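Local coordinates for protein MFP2b (Ascaris suum, PDB 2BJR) that binds a zinc ion and enhances polymerisation of the major sperm protein (MSP) during the amoeboid crawling of nematode sperm, at residues G84-W92 with G169-C179; P205-A213 with I269-E277. All coordinates share one frame; numbering follows the deposited sequence.

Contact 1. Residues G84-W92 with G169-C179; sequences GNHLSLGYW and GGPPYCECEEC. With ZN (zinc ion), chain C.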
# COMPACT_ATOMS: atom_id res chain seq x y z
N GLY A 84 4.35 -11.42 11.95
CA GLY A 84 4.49 -11.55 13.38
C GLY A 84 4.81 -10.19 13.93
O GLY A 84 4.53 -9.18 13.28
N ASN A 85 5.34 -10.15 15.14
CA ASN A 85 5.72 -8.89 15.75
C ASN A 85 6.99 -9.03 16.57
O ASN A 85 7.62 -10.10 16.58
CB ASN A 85 4.55 -8.29 16.55
CG ASN A 85 4.15 -9.14 17.75
OD1 ASN A 85 4.97 -9.88 18.31
ND2 ASN A 85 2.88 -9.01 18.15
N HIS A 86 7.40 -7.96 17.22
CA HIS A 86 8.69 -7.96 17.89
C HIS A 86 8.81 -9.00 19.03
O HIS A 86 9.91 -9.37 19.39
CB HIS A 86 9.04 -6.58 18.40
CG HIS A 86 8.10 -6.09 19.45
ND1 HIS A 86 8.38 -6.20 20.80
CD2 HIS A 86 6.88 -5.50 19.37
CE1 HIS A 86 7.38 -5.67 21.49
NE2 HIS A 86 6.45 -5.27 20.65
N LEU A 87 7.70 -9.46 19.59
CA LEU A 87 7.76 -10.50 20.62
C LEU A 87 8.28 -11.83 20.08
O LEU A 87 9.08 -12.47 20.75
CB LEU A 87 6.38 -10.75 21.22
CG LEU A 87 5.72 -9.56 21.92
CD1 LEU A 87 4.39 -10.02 22.54
CD2 LEU A 87 6.66 -8.93 22.93
N SER A 88 7.81 -12.24 18.90
CA SER A 88 8.26 -13.49 18.26
C SER A 88 9.50 -13.31 17.39
O SER A 88 10.24 -14.28 17.18
CB SER A 88 7.13 -14.13 17.43
OG SER A 88 6.66 -13.31 16.37
N LEU A 89 9.75 -12.09 16.90
CA LEU A 89 10.87 -11.85 15.97
C LEU A 89 12.12 -11.24 16.60
O LEU A 89 13.24 -11.46 16.13
CB LEU A 89 10.38 -10.95 14.82
CG LEU A 89 9.24 -11.55 14.01
CD1 LEU A 89 8.71 -10.48 13.05
CD2 LEU A 89 9.68 -12.78 13.25
N GLY A 90 11.96 -10.45 17.65
CA GLY A 90 13.10 -9.77 18.25
C GLY A 90 13.48 -8.45 17.60
O GLY A 90 14.44 -7.81 18.02
N TYR A 91 12.71 -8.02 16.60
CA TYR A 91 13.00 -6.76 15.91
C TYR A 91 11.73 -6.19 15.30
O TYR A 91 10.73 -6.89 15.10
CB TYR A 91 14.07 -6.95 14.79
CG TYR A 91 13.62 -7.83 13.67
CD1 TYR A 91 13.07 -7.30 12.49
CD2 TYR A 91 13.76 -9.20 13.74
CE1 TYR A 91 12.63 -8.13 11.47
CE2 TYR A 91 13.34 -10.02 12.70
CZ TYR A 91 12.77 -9.49 11.57
OH TYR A 91 12.33 -10.32 10.58
N TRP A 92 11.81 -4.91 15.00
CA TRP A 92 10.83 -4.25 14.11
C TRP A 92 11.61 -3.28 13.22
O TRP A 92 12.73 -2.89 13.53
CB TRP A 92 9.74 -3.48 14.89
CG TRP A 92 10.24 -2.49 15.94
CD1 TRP A 92 10.67 -2.78 17.22
CD2 TRP A 92 10.28 -1.06 15.84
NE1 TRP A 92 11.02 -1.64 17.88
CE2 TRP A 92 10.78 -0.56 17.07
CE3 TRP A 92 9.97 -0.15 14.84
CZ2 TRP A 92 10.98 0.80 17.31
CZ3 TRP A 92 10.13 1.21 15.09
CH2 TRP A 92 10.65 1.66 16.31
N GLY A 169 12.11 -3.03 22.42
CA GLY A 169 10.74 -2.58 22.43
C GLY A 169 10.00 -2.94 21.16
O GLY A 169 10.34 -3.86 20.40
N GLY A 170 8.94 -2.17 20.93
CA GLY A 170 8.06 -2.35 19.81
C GLY A 170 7.93 -1.05 19.06
O GLY A 170 8.44 0.00 19.48
N PRO A 171 7.26 -1.13 17.92
CA PRO A 171 7.04 0.08 17.12
C PRO A 171 6.01 0.99 17.84
O PRO A 171 5.35 0.51 18.73
CB PRO A 171 6.51 -0.47 15.80
CG PRO A 171 5.84 -1.77 16.15
CD PRO A 171 6.65 -2.32 17.32
N PRO A 172 5.93 2.25 17.45
CA PRO A 172 5.17 3.28 18.20
C PRO A 172 3.68 3.00 18.50
O PRO A 172 3.16 3.55 19.50
CB PRO A 172 5.30 4.55 17.32
CG PRO A 172 6.39 4.27 16.32
CD PRO A 172 6.59 2.79 16.24
N TYR A 173 3.02 2.20 17.68
CA TYR A 173 1.59 1.93 17.86
C TYR A 173 1.32 0.47 18.19
O TYR A 173 0.18 -0.01 18.06
CB TYR A 173 0.80 2.36 16.61
CG TYR A 173 1.18 3.73 16.08
CD1 TYR A 173 1.88 3.87 14.88
CD2 TYR A 173 0.84 4.89 16.78
CE1 TYR A 173 2.25 5.13 14.39
CE2 TYR A 173 1.20 6.16 16.30
CZ TYR A 173 1.91 6.27 15.11
OH TYR A 173 2.27 7.52 14.63
N CYS A 174 2.33 -0.26 18.63
CA CYS A 174 2.13 -1.65 18.97
C CYS A 174 1.08 -1.83 20.08
O CYS A 174 1.06 -1.07 21.04
CB CYS A 174 3.43 -2.29 19.45
SG CYS A 174 3.31 -4.08 19.46
N GLU A 175 0.25 -2.87 19.93
CA GLU A 175 -0.82 -3.21 20.89
C GLU A 175 -0.65 -4.61 21.49
O GLU A 175 -1.61 -5.18 22.02
CB GLU A 175 -2.20 -3.08 20.22
CG GLU A 175 -3.01 -1.88 20.71
CD GLU A 175 -4.00 -1.36 19.67
OE1 GLU A 175 -4.56 -2.17 18.88
OE2 GLU A 175 -4.22 -0.12 19.65
N CYS A 176 0.57 -5.15 21.43
CA CYS A 176 0.90 -6.39 22.15
C CYS A 176 0.89 -6.11 23.67
O CYS A 176 0.99 -4.96 24.10
CB CYS A 176 2.26 -6.93 21.73
SG CYS A 176 3.67 -6.21 22.61
N GLU A 177 0.78 -7.16 24.46
CA GLU A 177 0.61 -6.99 25.91
C GLU A 177 1.78 -6.30 26.61
O GLU A 177 1.56 -5.64 27.61
CB GLU A 177 0.32 -8.32 26.59
CG GLU A 177 -0.14 -8.15 28.04
CD GLU A 177 -1.27 -7.14 28.19
OE1 GLU A 177 -2.42 -7.53 27.87
OE2 GLU A 177 -1.00 -5.97 28.61
N GLU A 178 3.00 -6.46 26.10
CA GLU A 178 4.16 -5.79 26.70
C GLU A 178 4.16 -4.30 26.44
O GLU A 178 4.50 -3.51 27.33
CB GLU A 178 5.46 -6.37 26.16
CG GLU A 178 5.80 -7.78 26.63
CD GLU A 178 7.30 -7.94 26.83
OE1 GLU A 178 7.83 -7.36 27.82
OE2 GLU A 178 7.97 -8.61 26.01
N CYS A 179 3.83 -3.91 25.20
CA CYS A 179 3.80 -2.53 24.81
C CYS A 179 2.61 -1.83 25.47
O CYS A 179 2.68 -0.66 25.87
CB CYS A 179 3.76 -2.39 23.30
SG CYS A 179 5.25 -3.00 22.45
ZN ZN C . 4.61 -4.62 21.24
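H86 and three cysteines, C174, C176 and C179, close a zinc site of one histidine and three thiolates that ties the short helix 86-89 to the segment 169-179, with C176 and C179 forming a CxxC pair. Along 169-179, the carbonyl O of G169 comes first, resting over one face of the H86 imidazole. G170 follows on that same face, its CA 3.5 Å from the ring centroid in a CH-pi contact. P171 then slides across the W92 indole, its CA standing over the centre of the six-membered ring and its CB 3.6 Å from W92 CE3; the proline also reaches back with CD to H86 CD2. P172 CD approaches W92 CZ3 obliquely at 4.0 Å, and a type I turn from P171 to C174 swings the chain round to the metal. C174 SG, anti to the backbone N (chi1 -165°), lies at the edge of the imidazole, in its plane, and binds the zinc at 2.3 Å. C176 N donates to C174 SG, while C176 SG, itself a zinc ligand, caps helix 177-180 by accepting from C179 N at 3.5 Å; these N-H groups probably ease the negative charge of the thiolates. E178 runs across the end of L87, its OE2 meeting CD2, while L87 CD1 meets C176 CB at 3.8 Å. Last comes C179, with SG 2.1 Å from the zinc, while H86 NE2 binds the ion at 2.0 Å.

Contact 2. Residues P205-A213 with I269-E277; sequences PTVGTPVRA and IQILYELPE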
# COMPACT_ATOMS: atom_id res chain seq x y z
N PRO A 205 -9.74 -10.81 7.39
CA PRO A 205 -8.77 -10.16 8.28
C PRO A 205 -9.13 -10.19 9.78
O PRO A 205 -10.28 -10.01 10.16
CB PRO A 205 -8.80 -8.70 7.83
CG PRO A 205 -9.23 -8.73 6.46
CD PRO A 205 -10.24 -9.88 6.37
N THR A 206 -8.10 -10.43 10.59
CA THR A 206 -8.18 -10.40 12.07
C THR A 206 -7.32 -9.27 12.66
O THR A 206 -7.43 -8.96 13.83
CB THR A 206 -7.67 -11.76 12.62
OG1 THR A 206 -6.31 -11.98 12.22
CG2 THR A 206 -8.40 -12.93 12.00
N VAL A 207 -6.48 -8.65 11.83
CA VAL A 207 -5.42 -7.74 12.29
C VAL A 207 -5.89 -6.28 12.27
O VAL A 207 -5.16 -5.34 12.73
CB VAL A 207 -4.12 -7.92 11.42
CG1 VAL A 207 -3.98 -9.34 10.93
CG2 VAL A 207 -4.13 -7.07 10.23
N GLY A 208 -7.11 -6.09 11.73
CA GLY A 208 -7.71 -4.78 11.65
C GLY A 208 -9.16 -4.78 11.23
O GLY A 208 -9.78 -5.80 11.05
N THR A 209 -9.67 -3.57 11.11
CA THR A 209 -11.08 -3.31 10.93
C THR A 209 -11.29 -2.75 9.54
O THR A 209 -10.94 -1.62 9.30
CB THR A 209 -11.51 -2.27 11.96
OG1 THR A 209 -11.29 -2.77 13.31
CG2 THR A 209 -13.02 -2.02 11.90
N PRO A 210 -11.84 -3.54 8.63
CA PRO A 210 -12.12 -3.06 7.26
C PRO A 210 -13.23 -2.00 7.30
O PRO A 210 -13.97 -1.90 8.29
CB PRO A 210 -12.57 -4.30 6.50
CG PRO A 210 -12.61 -5.41 7.49
CD PRO A 210 -12.21 -4.96 8.81
N VAL A 211 -13.29 -1.18 6.25
CA VAL A 211 -14.14 -0.04 6.18
C VAL A 211 -15.35 -0.37 5.34
O VAL A 211 -15.26 -0.60 4.11
CB VAL A 211 -13.38 1.19 5.62
CG1 VAL A 211 -14.33 2.35 5.43
CG2 VAL A 211 -12.17 1.58 6.56
N ARG A 212 -16.53 -0.38 6.00
CA ARG A 212 -17.75 -0.84 5.36
C ARG A 212 -18.47 0.26 4.61
O ARG A 212 -18.53 1.39 5.08
CB ARG A 212 -18.72 -1.38 6.42
CG ARG A 212 -19.96 -2.04 5.79
CD ARG A 212 -20.66 -3.03 6.72
NE ARG A 212 -20.95 -2.44 8.03
CZ ARG A 212 -21.87 -2.89 8.91
NH1 ARG A 212 -22.68 -3.88 8.60
NH2 ARG A 212 -21.99 -2.32 10.10
N ALA A 213 -18.95 -0.04 3.41
CA ALA A 213 -19.69 0.87 2.60
C ALA A 213 -20.80 1.51 3.44
O ALA A 213 -21.62 0.77 3.99
CB ALA A 213 -20.26 0.17 1.44
N ILE A 269 -4.57 -7.90 -3.20
CA ILE A 269 -5.33 -6.65 -3.04
C ILE A 269 -4.88 -5.94 -1.78
O ILE A 269 -4.09 -6.46 -1.00
CB ILE A 269 -6.85 -6.90 -2.92
CG1 ILE A 269 -7.16 -7.76 -1.70
CG2 ILE A 269 -7.37 -7.51 -4.22
CD1 ILE A 269 -8.66 -7.78 -1.37
N GLN A 270 -5.36 -4.70 -1.61
CA GLN A 270 -5.07 -3.95 -0.38
C GLN A 270 -6.40 -3.62 0.28
O GLN A 270 -7.32 -3.13 -0.39
CB GLN A 270 -4.26 -2.72 -0.67
CG GLN A 270 -2.88 -3.05 -1.26
CD GLN A 270 -2.07 -1.80 -1.60
OE1 GLN A 270 -2.18 -0.82 -0.91
NE2 GLN A 270 -1.21 -1.87 -2.63
N ILE A 271 -6.50 -3.89 1.56
CA ILE A 271 -7.72 -3.64 2.29
C ILE A 271 -7.55 -2.44 3.19
O ILE A 271 -6.60 -2.36 3.99
CB ILE A 271 -8.13 -4.87 3.09
CG1 ILE A 271 -8.45 -6.07 2.15
CG2 ILE A 271 -9.36 -4.53 3.98
CD1 ILE A 271 -8.79 -7.39 2.84
N LEU A 272 -8.51 -1.51 3.11
CA LEU A 272 -8.44 -0.30 3.93
C LEU A 272 -8.87 -0.64 5.38
O LEU A 272 -9.85 -1.35 5.58
CB LEU A 272 -9.35 0.81 3.34
CG LEU A 272 -9.32 2.13 4.07
CD1 LEU A 272 -7.98 2.75 4.00
CD2 LEU A 272 -10.33 3.08 3.49
N TYR A 273 -8.10 -0.15 6.35
CA TYR A 273 -8.39 -0.37 7.76
C TYR A 273 -8.67 0.95 8.46
O TYR A 273 -8.02 1.96 8.18
CB TYR A 273 -7.19 -0.99 8.47
CG TYR A 273 -7.01 -2.48 8.37
CD1 TYR A 273 -7.91 -3.31 7.72
CD2 TYR A 273 -5.90 -3.06 8.96
CE1 TYR A 273 -7.71 -4.70 7.68
CE2 TYR A 273 -5.69 -4.45 8.93
CZ TYR A 273 -6.60 -5.25 8.30
OH TYR A 273 -6.37 -6.61 8.29
N GLU A 274 -9.62 0.91 9.38
CA GLU A 274 -9.88 2.02 10.28
C GLU A 274 -9.05 1.74 11.52
O GLU A 274 -9.24 0.71 12.21
CB GLU A 274 -11.38 2.06 10.65
CG GLU A 274 -11.79 3.19 11.57
CD GLU A 274 -13.30 3.27 11.64
OE1 GLU A 274 -13.90 2.29 12.13
OE2 GLU A 274 -13.89 4.27 11.16
N LEU A 275 -8.14 2.66 11.78
CA LEU A 275 -7.25 2.54 12.91
C LEU A 275 -7.99 2.77 14.22
O LEU A 275 -9.04 3.37 14.23
CB LEU A 275 -6.17 3.56 12.77
CG LEU A 275 -5.28 3.26 11.57
CD1 LEU A 275 -4.36 4.41 11.36
CD2 LEU A 275 -4.52 1.94 11.82
N PRO A 276 -7.43 2.29 15.32
CA PRO A 276 -8.01 2.60 16.64
C PRO A 276 -8.07 4.11 16.87
O PRO A 276 -7.15 4.84 16.50
CB PRO A 276 -7.00 1.95 17.60
CG PRO A 276 -6.39 0.85 16.79
CD PRO A 276 -6.20 1.48 15.43
N GLU A 277 -9.15 4.60 17.47
CA GLU A 277 -9.34 6.06 17.50
C GLU A 277 -8.18 6.79 18.17
O GLU A 277 -7.78 7.88 17.73
CB GLU A 277 -10.65 6.45 18.19
CG GLU A 277 -10.95 7.96 18.03
CD GLU A 277 -12.43 8.31 18.14
OE1 GLU A 277 -13.14 7.61 18.88
OE2 GLU A 277 -12.90 9.30 17.48
O HOH W 1 -7.92 -1.63 12.19
O HOH W 2 -10.66 0.46 14.47
O HOH W 3 -14.68 0.65 9.97
O HOH W 4 -11.91 -2.13 3.95
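Segment 209-210 runs antiparallel alongside strand 268-274, which also pairs with strands 194-199 and 229-235 in an antiparallel beta sheet, and E274 N donates a nearly straight 2.9 Å bond to T209 O, the direct hydrogen bond between the segments. Next to that bond, Y273 CA makes a CA-H...O contact with T209 O, and P210 CA makes one with L272 O. Waters fill in for further pairing: one accepts from V211 N and donates to L272 O, and another links T209 N to E274 O in the same way. A third donates to both P210 O and E274 OE1. Y273 buries more surface here than any other residue. With CG anti to its carbonyl carbon (chi1 -82°), the ring lies flat against the backbone at G208, whose CA is 3.6 Å from the ring centroid, with T209 N above the same face. V207 CG2 meets the edge in the ring plane, 3.3 Å from Y273 CE2. Strand 194-199 adds A196 and F198 against Y273. Elsewhere, V211 CG2 packs on L272 CG at 3.8 Å, and P210 CB faces I271 CG2. P205 crosses the end of the tyrosine, its CG 3.9 Å from I271 CD1 and its CB 3.2 Å from Y273 OH.

Contact 1 lies at the surface, its centre about 21 Å from the centre of the chain, whereas contact 2 is partly buried, its centre about 13 Å from that point. The two share no secondary-structure element: 84-92 belongs to the first of two cytosolic motility protein domains, and both segments of contact 2 belong to the second. Their chemistry follows their place. Contact 1 joins loops and two short helices through metal ligation, with proline and glycine against aromatic rings; contact 2 lies within an antiparallel sheet and relies on a main-chain bond, bridging waters and packing round a tyrosine and aliphatic side chains. Their centres are 20 Å apart, yet they meet where E175 OE2 packs 3.7 Å from P276 CG.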